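Local atomic coordinates of SNF1-like protein kinase ssp2 (Schizosaccharomyces pombe, PDB entry 2QRD), a protein that is probably the catalytic subunit of an AMP-activated-type serine/threonine kinase, represented here by its C-terminal adenylate-sensor, KA1-like region. Residues A[74-79]-A[97-102]. Residues are numbered along the deposited sequence; the frame is centred on the assembly and turned at random.
Sequences TYAYIE and NGYKDI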
loop_
_atom_site.group_PDB
_atom_site.type_symbol
_atom_site.label_atom_id
_atom_site.label_comp_id
_atom_site.label_asym_id
_atom_site.label_seq_id
_atom_site.Cartn_x
_atom_site.Cartn_y
_atom_site.Cartn_z
ATOM N N THR A 74 -28.460 2.293 -1.932
ATOM C CA THR A 74 -27.391 2.153 -2.895
ATOM C C THR A 74 -26.900 0.723 -2.864
ATOM O O THR A 74 -26.899 0.065 -1.823
ATOM C CB THR A 74 -26.287 3.182 -2.672
ATOM O OG1 THR A 74 -25.056 2.719 -3.242
ATOM C CG2 THR A 74 -26.107 3.408 -1.243
ATOM N N TYR A 75 -26.526 0.256 -4.046
ATOM C CA TYR A 75 -26.482 -1.148 -4.350
ATOM C C TYR A 75 -25.243 -1.447 -5.154
ATOM O O TYR A 75 -24.762 -0.602 -5.895
ATOM C CB TYR A 75 -27.705 -1.531 -5.197
ATOM C CG TYR A 75 -29.048 -1.531 -4.487
ATOM C CD1 TYR A 75 -29.962 -0.499 -4.693
ATOM C CD2 TYR A 75 -29.423 -2.575 -3.637
ATOM C CE1 TYR A 75 -31.205 -0.485 -4.065
ATOM C CE2 TYR A 75 -30.672 -2.576 -3.007
ATOM C CZ TYR A 75 -31.549 -1.529 -3.226
ATOM O OH TYR A 75 -32.788 -1.515 -2.624
ATOM N N ALA A 76 -24.753 -2.673 -5.011
ATOM C CA ALA A 76 -23.596 -3.165 -5.710
ATOM C C ALA A 76 -24.060 -4.361 -6.533
ATOM O O ALA A 76 -24.750 -5.228 -6.025
ATOM C CB ALA A 76 -22.558 -3.569 -4.721
ATOM N N TYR A 77 -23.692 -4.388 -7.810
ATOM C CA TYR A 77 -24.060 -5.479 -8.714
ATOM C C TYR A 77 -22.864 -6.393 -9.057
ATOM O O TYR A 77 -21.827 -5.954 -9.573
ATOM C CB TYR A 77 -24.705 -4.897 -9.951
ATOM C CG TYR A 77 -25.903 -4.038 -9.618
ATOM C CD1 TYR A 77 -27.178 -4.572 -9.665
ATOM C CD2 TYR A 77 -25.763 -2.668 -9.261
ATOM C CE1 TYR A 77 -28.295 -3.795 -9.361
ATOM C CE2 TYR A 77 -26.882 -1.881 -8.950
ATOM C CZ TYR A 77 -28.149 -2.467 -8.998
ATOM O OH TYR A 77 -29.302 -1.756 -8.730
ATOM N N ILE A 78 -23.022 -7.667 -8.732
ATOM C CA ILE A 78 -21.952 -8.645 -8.853
ATOM C C ILE A 78 -22.506 -9.826 -9.690
ATOM O O ILE A 78 -23.551 -10.408 -9.373
ATOM C CB ILE A 78 -21.442 -9.087 -7.428
ATOM C CG1 ILE A 78 -20.858 -7.895 -6.652
ATOM C CG2 ILE A 78 -20.417 -10.245 -7.501
ATOM C CD1 ILE A 78 -20.528 -8.145 -5.171
ATOM N N GLU A 79 -21.831 -10.155 -10.774
ATOM C CA GLU A 79 -22.214 -11.320 -11.570
ATOM C C GLU A 79 -21.256 -12.488 -11.334
ATOM O O GLU A 79 -20.036 -12.330 -11.364
ATOM C CB GLU A 79 -22.243 -10.942 -13.034
ATOM C CG GLU A 79 -22.595 -12.074 -13.959
ATOM C CD GLU A 79 -22.407 -11.701 -15.424
ATOM O OE1 GLU A 79 -22.549 -10.493 -15.761
ATOM O OE2 GLU A 79 -22.112 -12.620 -16.236
ATOM N N ASN A 97 -20.240 -5.319 -11.622
ATOM C CA ASN A 97 -21.037 -4.562 -12.589
ATOM C C ASN A 97 -21.382 -3.153 -12.105
ATOM O O ASN A 97 -22.230 -2.479 -12.681
ATOM C CB ASN A 97 -22.291 -5.354 -13.007
ATOM C CG ASN A 97 -21.981 -6.462 -14.029
ATOM O OD1 ASN A 97 -22.523 -7.565 -13.975
ATOM N ND2 ASN A 97 -21.110 -6.151 -14.968
ATOM N N GLY A 98 -20.730 -2.695 -11.042
ATOM C CA GLY A 98 -20.954 -1.320 -10.589
ATOM C C GLY A 98 -21.817 -1.084 -9.348
ATOM O O GLY A 98 -22.307 -2.029 -8.705
ATOM N N TYR A 99 -21.986 0.202 -9.032
ATOM C CA TYR A 99 -22.753 0.670 -7.886
ATOM C C TYR A 99 -23.746 1.692 -8.355
ATOM O O TYR A 99 -23.446 2.519 -9.230
ATOM C CB TYR A 99 -21.850 1.312 -6.833
ATOM C CG TYR A 99 -20.525 0.592 -6.639
ATOM C CD1 TYR A 99 -20.464 -0.656 -6.008
ATOM C CD2 TYR A 99 -19.333 1.171 -7.085
ATOM C CE1 TYR A 99 -19.234 -1.315 -5.867
ATOM C CE2 TYR A 99 -18.125 0.540 -6.940
ATOM C CZ TYR A 99 -18.077 -0.698 -6.339
ATOM O OH TYR A 99 -16.867 -1.290 -6.206
ATOM N N LYS A 100 -24.935 1.657 -7.750
ATOM C CA LYS A 100 -26.035 2.527 -8.159
ATOM C C LYS A 100 -26.867 2.881 -6.940
ATOM O O LYS A 100 -27.302 2.005 -6.211
ATOM C CB LYS A 100 -26.893 1.822 -9.219
ATOM C CG LYS A 100 -27.595 2.743 -10.178
ATOM C CD LYS A 100 -28.776 2.057 -10.931
ATOM C CE LYS A 100 -30.050 1.802 -10.044
ATOM N NZ LYS A 100 -31.312 2.306 -10.706
ATOM N N ASP A 101 -27.035 4.171 -6.702
ATOM C CA ASP A 101 -28.014 4.665 -5.749
ATOM C C ASP A 101 -29.368 4.822 -6.449
ATOM O O ASP A 101 -29.414 5.109 -7.635
ATOM C CB ASP A 101 -27.569 6.012 -5.166
ATOM C CG ASP A 101 -28.526 6.537 -4.103
ATOM O OD1 ASP A 101 -28.512 6.031 -2.969
ATOM O OD2 ASP A 101 -29.314 7.453 -4.401
ATOM N N ILE A 102 -30.456 4.619 -5.702
ATOM C CA ILE A 102 -31.844 4.836 -6.150
ATOM C C ILE A 102 -32.029 6.208 -6.828
ATOM O O ILE A 102 -32.844 6.359 -7.750
ATOM C CB ILE A 102 -32.831 4.653 -4.937
ATOM C CG1 ILE A 102 -34.265 4.404 -5.393
ATOM C CG2 ILE A 102 -32.811 5.847 -3.960
ATOM C CD1 ILE A 102 -35.293 4.471 -4.262
#
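Tyr75 and Lys100 pair across an antiparallel beta hairpin, formed by strands 74-84 and 89-101 in the sheet of this KA1-like domain. Their backbones exchange two hydrogen bonds, Tyr75 N to Lys100 O and Lys100 N to Tyr75 O, each 2.9 Å. The ladder continues into a beta bulge, where Asn97 and Gly98 together face Tyr77. Asn97 N reaches Tyr77 O at 2.7 Å, and Tyr77 N gives a nearly straight bond (171°) to Gly98 O. Gly98 adopts a positive phi of 104°, a conformation readily open to glycine; its own N bonds Ser96 OG. Weaker CA-H...O contacts fill in between, the shortest from Tyr99 CA to Tyr75 O.

Apolar packing differs on the two faces. On the face of Thr74, Ala76 and Tyr99, Ala76 CB sits in plane at the ring edge of Tyr99, 3.8 Å from CD1. Helix 123-136 covers Ala76 through Leu126, and Tyr99 OH is hydrogen-bonded to Ser119 O and Phe123 N. On the other face, CG of Tyr77 is anti to its carbonyl carbon (chi1 -57°), and the ring meets Lys100 with CE2 3.7 Å from CB. Tyr77 also packs on Tyr7 of the SPCC1919.03c protein chain, placing this face beside a neighbouring subunit.

Polar side chains lie toward both ends. Glu79 OE1 and Asn97 OD1, both acceptors, approach without bonding; the glutamate instead forms a salt bridge with Lys95. Asp101 OD2 bonds Tyr103 N, while its OD1 rests 3.6 Å from Thr74 CB, the two side chains crossing at about a right angle.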